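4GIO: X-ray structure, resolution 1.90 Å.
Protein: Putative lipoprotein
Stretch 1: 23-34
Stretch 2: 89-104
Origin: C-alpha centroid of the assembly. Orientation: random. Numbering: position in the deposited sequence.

Stretch 1 (23-34) SLVKQFQKRINS
Stretch 2 89-104: KLASDTRANDFRLEIK

Residues 25 to 32 of the first stretch form a β-strand. Its backbone is very extended from Gln27 to Arg31, with phi between -170° and -143° and psi between 161° and 168°; Lys26, just before this run, departs from it at -79°/-46°. In the second stretch a strand ends at Leu90, a loop follows, and an extended strand runs through Phe99 to Lys104. The loop contains a type I turn from Asp93 to Ala96, with Thr94 at -68°/-18° and Arg95 at -70°/-15°, closed by Ala96 N to Asp93 O at 3.3 Å.

The two long strands run roughly antiparallel, at 147° between their N-to-C directions, and their axes approach to 8.8 Å. In register, Leu24 lies nearest Ile103 (CA to CA 9.8 Å), Phe28 nearest Leu101 (10.6 Å), Lys30 nearest Asp98 (7.8 Å) and Ile32 nearest Asn97 (7.9 Å). No hydrogen bond joins the stretches; the contact, 396 Å² summed over both sides, is made by side chains packing on each other and, in places, on backbone carbonyls.

The aromatic pair lies at the middle of the contact. Phe28 (chi1 p, chi2 87°) and Phe99 (chi1 p, chi2 -81°) pack as an offset edge-to-face pair, the edge of Phe99 toward the face of Phe28. Their centroids are 5.8 Å apart, their planes at 88°, and Phe28 CD1 is 3.8 Å from Phe99 CZ. In such pairs ring hydrogens, weakly positive, tend to lie toward the π cloud; here the offset makes that fit only partial.

Lys30 (p, t, t, m) suits the neighbouring site because its chain is both greasy and charged. Lys30 CD lies 4.0 Å from Phe99 CE1, at the ring edge near its plane, while Lys30 CE is 3.5 Å from Asn97 O and 3.3 Å from Asp98 OD1. Lys30 NZ stays 4.1 Å from Asp98 OD1, so the opposite charges attract without forming a salt bridge. Asp98 (chi1 t) also accepts a weak hydrogen bond at OD1 from Phe99 N, at 2.8 Å.

At one end, Leu24 (t, p) and Ile103 (m, t) bring branched apolar side chains together, Leu24 CD2 to Ile103 CG2 at 4.4 Å, both shielded from solvent. Toward the other end, Ile32 (m, m) points sideways but reaches across with its terminal methyl, Ile32 CD1 to Ala96 O at 4.4 Å. Asn33 (chi1 p) has OD1 hydrogen-bonded just outside the stretches, while Asn33 ND2 packs 3.4 Å from CD1 of Leu90 (t, p).

Within the turn, Arg95 (m, t, m) clasps Asp93 (chi1 t) through a 2.8 Å salt bridge, Arg95 NH2 to Asp93 OD2.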

ATOM      1  N   SER A  23      11.316  -9.194  -4.010  1.00 29.16           N
ATOM      2  CA  SER A  23      11.912  -7.914  -4.355  1.00 28.75           C
ATOM      3  C   SER A  23      10.914  -6.987  -5.049  1.00 25.88           C
ATOM      4  O   SER A  23      11.315  -5.964  -5.567  1.00 26.01           O
ATOM      5  CB  SER A  23      13.177  -8.080  -5.221  1.00 28.81           C
ATOM      6  OG  SER A  23      12.829  -8.419  -6.582  1.00 35.77           O
ATOM      7  N   LEU A  24       9.635  -7.359  -5.084  1.00 23.16           N
ATOM      8  CA  LEU A  24       8.594  -6.493  -5.715  1.00 21.69           C
ATOM      9  C   LEU A  24       8.577  -5.082  -5.179  1.00 21.01           C
ATOM     10  O   LEU A  24       8.535  -4.118  -5.937  1.00 17.96           O
ATOM     11  CB  LEU A  24       7.184  -7.061  -5.541  1.00 22.00           C
ATOM     12  CG  LEU A  24       6.104  -6.305  -6.370  1.00 19.19           C
ATOM     13  CD1 LEU A  24       6.317  -6.496  -7.879  1.00 23.81           C
ATOM     14  CD2 LEU A  24       4.763  -6.875  -5.958  1.00 22.94           C
ATOM     15  N   VAL A  25       8.631  -4.963  -3.854  1.00 21.67           N
ATOM     16  CA  VAL A  25       8.603  -3.635  -3.228  1.00 23.00           C
ATOM     17  C   VAL A  25      10.013  -3.030  -3.173  1.00 22.77           C
ATOM     18  O   VAL A  25      10.882  -3.586  -2.521  1.00 24.41           O
ATOM     19  CB  VAL A  25       8.030  -3.720  -1.785  1.00 23.20           C
ATOM     20  CG1 VAL A  25       8.075  -2.346  -1.127  1.00 21.64           C
ATOM     21  CG2 VAL A  25       6.588  -4.253  -1.827  1.00 25.70           C
ATOM     22  N   LYS A  26      10.212  -1.920  -3.846  1.00 22.56           N
ATOM     23  CA  LYS A  26      11.505  -1.204  -3.903  1.00 24.56           C
ATOM     24  C   LYS A  26      11.750  -0.368  -2.652  1.00 26.19           C
ATOM     25  O   LYS A  26      12.834  -0.409  -2.047  1.00 25.36           O
ATOM     26  CB  LYS A  26      11.513  -0.312  -5.143  1.00 25.43           C
ATOM     27  CG  LYS A  26      11.850  -1.056  -6.472  1.00 27.39           C
ATOM     28  CD  LYS A  26      11.647  -2.606  -6.408  1.00 26.64           C
ATOM     29  CE  LYS A  26      13.001  -3.302  -6.286  1.00 31.61           C
ATOM     30  NZ  LYS A  26      13.012  -4.582  -6.994  1.00 33.07           N
ATOM     31  N   GLN A  27      10.724   0.374  -2.239  1.00 25.91           N
ATOM     32  CA  GLN A  27      10.794   1.120  -1.004  1.00 25.55           C
ATOM     33  C   GLN A  27       9.384   1.645  -0.720  1.00 25.27           C
ATOM     34  O   GLN A  27       8.494   1.616  -1.581  1.00 23.01           O
ATOM     35  CB  GLN A  27      11.750   2.312  -1.114  1.00 26.90           C
ATOM     36  CG  GLN A  27      11.385   3.245  -2.256  1.00 32.82           C
ATOM     37  CD  GLN A  27      12.114   4.577  -2.220  1.00 41.84           C
ATOM     38  OE1 GLN A  27      13.115   4.762  -2.912  1.00 43.65           O
ATOM     39  NE2 GLN A  27      11.578   5.537  -1.445  1.00 43.86           N
ATOM     40  N   PHE A  28       9.203   2.131   0.498  1.00 25.66           N
ATOM     41  CA  PHE A  28       7.996   2.897   0.795  1.00 25.40           C
ATOM     42  C   PHE A  28       8.272   4.042   1.752  1.00 25.26           C
ATOM     43  O   PHE A  28       9.270   4.080   2.442  1.00 25.09           O
ATOM     44  CB  PHE A  28       6.891   1.981   1.282  1.00 24.27           C
ATOM     45  CG  PHE A  28       7.160   1.343   2.581  1.00 28.37           C
ATOM     46  CD1 PHE A  28       6.833   1.988   3.759  1.00 29.00           C
ATOM     47  CD2 PHE A  28       7.745   0.088   2.632  1.00 33.14           C
ATOM     48  CE1 PHE A  28       7.069   1.385   4.959  1.00 31.70           C
ATOM     49  CE2 PHE A  28       7.964  -0.526   3.836  1.00 36.52           C
ATOM     50  CZ  PHE A  28       7.631   0.145   5.012  1.00 32.65           C
ATOM     51  N   GLN A  29       7.379   4.997   1.770  1.00 25.38           N
ATOM     52  CA  GLN A  29       7.525   6.077   2.741  1.00 24.23           C
ATOM     53  C   GLN A  29       6.143   6.659   3.022  1.00 22.14           C
ATOM     54  O   GLN A  29       5.182   6.390   2.303  1.00 21.99           O
ATOM     55  CB  GLN A  29       8.459   7.135   2.177  1.00 23.95           C
ATOM     56  CG  GLN A  29       7.928   7.726   0.898  1.00 28.55           C
ATOM     57  CD  GLN A  29       8.964   8.499   0.175  1.00 37.90           C
ATOM     58  OE1 GLN A  29      10.120   8.523   0.583  1.00 44.35           O
ATOM     59  NE2 GLN A  29       8.578   9.130  -0.924  1.00 41.55           N
ATOM     60  N   LYS A  30       6.059   7.452   4.059  1.00 21.05           N
ATOM     61  CA  LYS A  30       4.808   8.112   4.381  1.00 21.61           C
ATOM     62  C   LYS A  30       5.063   9.514   4.901  1.00 20.66           C
ATOM     63  O   LYS A  30       6.183   9.818   5.389  1.00 20.01           O
ATOM     64  CB  LYS A  30       3.988   7.247   5.360  1.00 20.26           C
ATOM     65  CG  LYS A  30       4.604   7.027   6.742  1.00 25.10           C
ATOM     66  CD  LYS A  30       3.946   5.790   7.438  1.00 25.78           C
ATOM     67  CE  LYS A  30       4.304   5.741   8.923  1.00 26.74           C
ATOM     68  NZ  LYS A  30       5.770   5.647   9.029  1.00 34.62           N
ATOM     69  N   ARG A  31       4.014  10.324   4.886  1.00 19.35           N
ATOM     70  CA  ARG A  31       4.077  11.653   5.523  1.00 19.47           C
ATOM     71  C   ARG A  31       2.666  12.184   5.810  1.00 19.04           C
ATOM     72  O   ARG A  31       1.666  11.741   5.202  1.00 17.22           O
ATOM     73  CB  ARG A  31       4.882  12.592   4.653  1.00 19.68           C
ATOM     74  CG  ARG A  31       4.170  12.904   3.409  1.00 22.11           C
ATOM     75  CD  ARG A  31       5.055  13.684   2.456  1.00 30.94           C
ATOM     76  NE  ARG A  31       4.185  14.692   1.895  1.00 40.93           N
ATOM     77  CZ  ARG A  31       3.308  14.438   0.945  1.00 41.61           C
ATOM     78  NH1 ARG A  31       3.262  13.218   0.445  1.00 43.24           N
ATOM     79  NH2 ARG A  31       2.501  15.400   0.503  1.00 44.39           N
ATOM     80  N   ILE A  32       2.577  13.157   6.693  1.00 18.24           N
ATOM     81  CA  ILE A  32       1.330  13.774   6.938  1.00 19.33           C
ATOM     82  C   ILE A  32       1.307  15.016   6.050  1.00 19.57           C
ATOM     83  O   ILE A  32       2.265  15.779   6.064  1.00 20.19           O
ATOM     84  CB  ILE A  32       1.204  14.226   8.438  1.00 19.92           C
ATOM     85  CG1 ILE A  32       1.475  13.059   9.406  1.00 20.53           C
ATOM     86  CG2 ILE A  32      -0.141  14.924   8.718  1.00 21.17           C
ATOM     87  CD1 ILE A  32       0.649  11.859   9.206  1.00 22.55           C
ATOM     88  N   ASN A  33       0.244  15.191   5.256  1.00 17.80           N
ATOM     89  CA  ASN A  33       0.205  16.259   4.285  1.00 17.57           C
ATOM     90  C   ASN A  33      -0.202  17.565   5.003  1.00 17.55           C
ATOM     91  O   ASN A  33      -0.462  17.564   6.235  1.00 17.44           O
ATOM     92  CB  ASN A  33      -0.680  15.881   3.034  1.00 15.31           C
ATOM     93  CG  ASN A  33      -2.187  15.856   3.314  1.00 17.01           C
ATOM     94  OD1 ASN A  33      -2.724  16.395   4.316  1.00 16.79           O
ATOM     95  ND2 ASN A  33      -2.907  15.248   2.377  1.00 13.23           N
ATOM     96  N   SER A  34      -0.258  18.649   4.264  1.00 18.18           N
ATOM     97  CA  SER A  34      -0.478  19.959   4.896  1.00 18.80           C
ATOM     98  C   SER A  34      -1.966  20.167   5.287  1.00 19.39           C
ATOM     99  O   SER A  34      -2.286  21.110   6.047  1.00 19.99           O
ATOM    100  CB  SER A  34       0.061  21.070   3.993  1.00 17.74           C
ATOM    101  OG  SER A  34      -0.695  21.087   2.779  1.00 16.96           O
ATOM    102  N   LYS A  89      -1.364   6.513  -1.780  1.00 17.77           N
ATOM    103  CA  LYS A  89      -2.697   6.490  -1.160  1.00 16.88           C
ATOM    104  C   LYS A  89      -2.790   7.520  -0.087  1.00 15.65           C
ATOM    105  O   LYS A  89      -1.813   7.829   0.548  1.00 16.11           O
ATOM    106  CB  LYS A  89      -2.998   5.136  -0.463  1.00 16.70           C
ATOM    107  CG  LYS A  89      -2.979   3.940  -1.414  1.00 17.37           C
ATOM    108  CD  LYS A  89      -3.880   4.075  -2.562  1.00 24.46           C
ATOM    109  CE  LYS A  89      -5.278   3.626  -2.439  1.00 22.92           C
ATOM    110  NZ  LYS A  89      -5.835   3.280  -3.845  1.00 21.20           N
ATOM    111  N   LEU A  90      -3.993   8.004   0.161  1.00 14.20           N
ATOM    112  CA  LEU A  90      -4.151   9.115   1.062  1.00 13.90           C
ATOM    113  C   LEU A  90      -5.240   8.760   2.065  1.00 14.69           C
ATOM    114  O   LEU A  90      -6.339   8.375   1.676  1.00 13.22           O
ATOM    115  CB  LEU A  90      -4.575  10.321   0.207  1.00 12.28           C
ATOM    116  CG  LEU A  90      -5.152  11.573   0.918  1.00 13.07           C
ATOM    117  CD1 LEU A  90      -4.093  12.163   1.765  1.00 12.32           C
ATOM    118  CD2 LEU A  90      -5.559  12.578  -0.159  1.00 12.95           C
ATOM    119  N   ALA A  91      -4.956   8.904   3.336  1.00 15.09           N
ATOM    120  CA  ALA A  91      -6.004   8.592   4.319  1.00 16.24           C
ATOM    121  C   ALA A  91      -7.169   9.590   4.242  1.00 17.59           C
ATOM    122  O   ALA A  91      -6.966  10.732   3.831  1.00 15.82           O
ATOM    123  CB  ALA A  91      -5.409   8.638   5.664  1.00 14.98           C
ATOM    124  N   SER A  92      -8.354   9.175   4.710  1.00 19.01           N
ATOM    125  CA  SER A  92      -9.564  10.022   4.725  1.00 20.16           C
ATOM    126  C   SER A  92      -9.872  10.412   6.172  1.00 21.56           C
ATOM    127  O   SER A  92     -10.782  11.187   6.426  1.00 20.21           O
ATOM    128  CB  SER A  92     -10.774   9.321   4.054  1.00 22.88           C
ATOM    129  OG  SER A  92     -11.059   8.115   4.782  1.00 25.98           O
ATOM    130  N   ASP A  93      -9.012  10.018   7.119  1.00 20.51           N
ATOM    131  CA  ASP A  93      -9.283  10.300   8.497  1.00 21.24           C
ATOM    132  C   ASP A  93      -7.975  10.767   9.114  1.00 21.19           C
ATOM    133  O   ASP A  93      -6.940  10.126   8.894  1.00 19.83           O
ATOM    134  CB  ASP A  93      -9.830   9.031   9.189  1.00 21.71           C
ATOM    135  CG  ASP A  93     -10.368   9.298  10.602  1.00 24.67           C
ATOM    136  OD1 ASP A  93      -9.582   9.644  11.467  1.00 25.60           O
ATOM    137  OD2 ASP A  93     -11.589   9.193  10.809  1.00 23.27           O
ATOM    138  N   THR A  94      -8.008  11.858   9.914  1.00 19.43           N
ATOM    139  CA  THR A  94      -6.801  12.378  10.524  1.00 19.52           C
ATOM    140  C   THR A  94      -6.164  11.485  11.607  1.00 19.13           C
ATOM    141  O   THR A  94      -5.018  11.639  11.875  1.00 17.95           O
ATOM    142  CB  THR A  94      -6.969  13.829  11.123  1.00 19.94           C
ATOM    143  OG1 THR A  94      -8.054  13.808  12.031  1.00 23.38           O
ATOM    144  CG2 THR A  94      -7.215  14.881  10.044  1.00 20.16           C
ATOM    145  N   ARG A  95      -6.900  10.526  12.170  1.00 20.18           N
ATOM    146  CA  ARG A  95      -6.366   9.575  13.135  1.00 19.95           C
ATOM    147  C   ARG A  95      -5.400   8.559  12.534  1.00 18.23           C
ATOM    148  O   ARG A  95      -4.606   7.931  13.282  1.00 19.86           O
ATOM    149  CB  ARG A  95      -7.500   8.799  13.800  1.00 21.61           C
ATOM    150  CG  ARG A  95      -8.308   9.581  14.820  1.00 20.87           C
ATOM    151  CD  ARG A  95      -9.504   8.763  15.261  1.00 20.77           C
ATOM    152  NE  ARG A  95     -10.407   8.529  14.119  1.00 20.81           N
ATOM    153  CZ  ARG A  95     -11.257   7.506  14.033  1.00 26.12           C
ATOM    154  NH1 ARG A  95     -11.372   6.614  15.030  1.00 26.20           N
ATOM    155  NH2 ARG A  95     -12.012   7.369  12.955  1.00 32.30           N
ATOM    156  N   ALA A  96      -5.375   8.425  11.195  1.00 17.43           N
ATOM    157  CA  ALA A  96      -4.403   7.510  10.537  1.00 16.43           C
ATOM    158  C   ALA A  96      -2.969   8.026  10.719  1.00 17.27           C
ATOM    159  O   ALA A  96      -2.650   9.177  10.314  1.00 18.38           O
ATOM    160  CB  ALA A  96      -4.785   7.361   9.034  1.00 16.40           C
ATOM    161  N   ASN A  97      -2.094   7.199  11.286  1.00 16.83           N
ATOM    162  CA  ASN A  97      -0.660   7.564  11.462  1.00 19.29           C
ATOM    163  C   ASN A  97       0.273   6.526  10.854  1.00 18.51           C
ATOM    164  O   ASN A  97       1.469   6.734  10.787  1.00 17.07           O
ATOM    165  CB  ASN A  97      -0.283   7.717  12.959  1.00 19.31           C
ATOM    166  CG  ASN A  97      -0.876   9.034  13.618  1.00 27.54           C
ATOM    167  OD1 ASN A  97      -1.020   9.082  14.857  1.00 32.15           O
ATOM    168  ND2 ASN A  97      -1.301  10.031  12.796  1.00 28.60           N
ATOM    169  N   ASP A  98      -0.273   5.378  10.455  1.00 17.51           N
ATOM    170  CA  ASP A  98       0.514   4.374   9.760  1.00 17.42           C
ATOM    171  C   ASP A  98      -0.454   3.557   8.866  1.00 16.32           C
ATOM    172  O   ASP A  98      -1.657   3.849   8.806  1.00 15.91           O
ATOM    173  CB  ASP A  98       1.226   3.510  10.811  1.00 18.69           C
ATOM    174  CG  ASP A  98       2.405   2.660  10.205  1.00 23.52           C
ATOM    175  OD1 ASP A  98       2.758   2.820   8.981  1.00 23.21           O
ATOM    176  OD2 ASP A  98       2.911   1.772  10.975  1.00 26.24           O
ATOM    177  N   PHE A  99       0.043   2.553   8.169  1.00 16.68           N
ATOM    178  CA  PHE A  99      -0.808   1.788   7.232  1.00 16.41           C
ATOM    179  C   PHE A  99      -0.249   0.353   7.128  1.00 15.39           C
ATOM    180  O   PHE A  99       0.860   0.088   7.529  1.00 15.98           O
ATOM    181  CB  PHE A  99      -0.787   2.445   5.834  1.00 13.69           C
ATOM    182  CG  PHE A  99       0.567   2.276   5.091  1.00 14.94           C
ATOM    183  CD1 PHE A  99       1.638   3.115   5.373  1.00 15.23           C
ATOM    184  CD2 PHE A  99       0.747   1.286   4.112  1.00 15.48           C
ATOM    185  CE1 PHE A  99       2.885   3.009   4.716  1.00 17.39           C
ATOM    186  CE2 PHE A  99       2.009   1.161   3.406  1.00 16.85           C
ATOM    187  CZ  PHE A  99       3.078   2.006   3.727  1.00 17.43           C
ATOM    188  N   ARG A 100      -1.061  -0.541   6.609  1.00 16.19           N
ATOM    189  CA  ARG A 100      -0.633  -1.901   6.250  1.00 17.44           C
ATOM    190  C   ARG A 100      -1.147  -2.176   4.842  1.00 16.41           C
ATOM    191  O   ARG A 100      -2.270  -1.849   4.529  1.00 16.60           O
ATOM    192  CB  ARG A 100      -1.213  -2.905   7.203  1.00 18.17           C
ATOM    193  CG  ARG A 100      -0.633  -4.301   7.090  1.00 22.96           C
ATOM    194  CD  ARG A 100      -1.141  -5.235   8.261  1.00 23.68           C
ATOM    195  NE  ARG A 100      -0.317  -4.919   9.445  1.00 25.35           N
ATOM    196  CZ  ARG A 100      -0.769  -4.475  10.617  1.00 23.88           C
ATOM    197  NH1 ARG A 100      -2.065  -4.373  10.863  1.00 23.72           N
ATOM    198  NH2 ARG A 100       0.118  -4.166  11.559  1.00 27.78           N
ATOM    199  N   LEU A 101      -0.302  -2.751   3.987  1.00 16.09           N
ATOM    200  CA  LEU A 101      -0.649  -2.960   2.604  1.00 15.71           C
ATOM    201  C   LEU A 101      -0.506  -4.439   2.269  1.00 15.65           C
ATOM    202  O   LEU A 101       0.582  -4.971   2.381  1.00 18.67           O
ATOM    203  CB  LEU A 101       0.218  -2.095   1.672  1.00 14.37           C
ATOM    204  CG  LEU A 101       0.069  -2.336   0.159  1.00 15.78           C
ATOM    205  CD1 LEU A 101      -1.355  -1.972  -0.351  1.00 14.77           C
ATOM    206  CD2 LEU A 101       1.087  -1.487  -0.642  1.00 15.68           C
ATOM    207  N   GLU A 102      -1.585  -5.093   1.876  1.00 14.23           N
ATOM    208  CA  GLU A 102      -1.437  -6.469   1.402  1.00 14.72           C
ATOM    209  C   GLU A 102      -1.389  -6.494  -0.143  1.00 14.05           C
ATOM    210  O   GLU A 102      -2.132  -5.782  -0.775  1.00 12.87           O
ATOM    211  CB  GLU A 102      -2.663  -7.294   1.834  1.00 13.61           C
ATOM    212  CG  GLU A 102      -2.795  -7.411   3.314  1.00 18.65           C
ATOM    213  CD  GLU A 102      -4.101  -8.134   3.709  1.00 19.43           C
ATOM    214  OE1 GLU A 102      -4.815  -8.586   2.814  1.00 19.42           O
ATOM    215  OE2 GLU A 102      -4.388  -8.301   4.902  1.00 16.81           O
ATOM    216  N   ILE A 103      -0.528  -7.299  -0.720  1.00 14.23           N
ATOM    217  CA  ILE A 103      -0.456  -7.468  -2.156  1.00 13.92           C
ATOM    218  C   ILE A 103      -0.381  -8.949  -2.513  1.00 14.54           C
ATOM    219  O   ILE A 103       0.393  -9.673  -1.982  1.00 12.23           O
ATOM    220  CB  ILE A 103       0.760  -6.743  -2.803  1.00 13.04           C
ATOM    221  CG1 ILE A 103       0.892  -5.342  -2.302  1.00 13.39           C
ATOM    222  CG2 ILE A 103       0.666  -6.708  -4.329  1.00 12.57           C
ATOM    223  CD1 ILE A 103       2.095  -4.682  -2.725  1.00 16.52           C
ATOM    224  N   LYS A 104      -1.242  -9.352  -3.414  1.00 16.05           N
ATOM    225  CA  LYS A 104      -1.218 -10.757  -3.885  1.00 17.27           C
ATOM    226  C   LYS A 104      -1.312 -10.761  -5.398  1.00 17.84           C
ATOM    227  O   LYS A 104      -1.761  -9.775  -5.972  1.00 15.87           O
ATOM    228  CB  LYS A 104      -2.406 -11.512  -3.336  1.00 17.85           C
ATOM    229  CG  LYS A 104      -3.773 -10.853  -3.645  1.00 19.29           C
ATOM    230  CD  LYS A 104      -4.953 -11.769  -3.242  1.00 25.11           C
ATOM    231  CE  LYS A 104      -6.347 -11.039  -3.365  1.00 26.54           C
ATOM    232  NZ  LYS A 104      -7.376 -11.655  -2.434  1.00 30.42           N
TER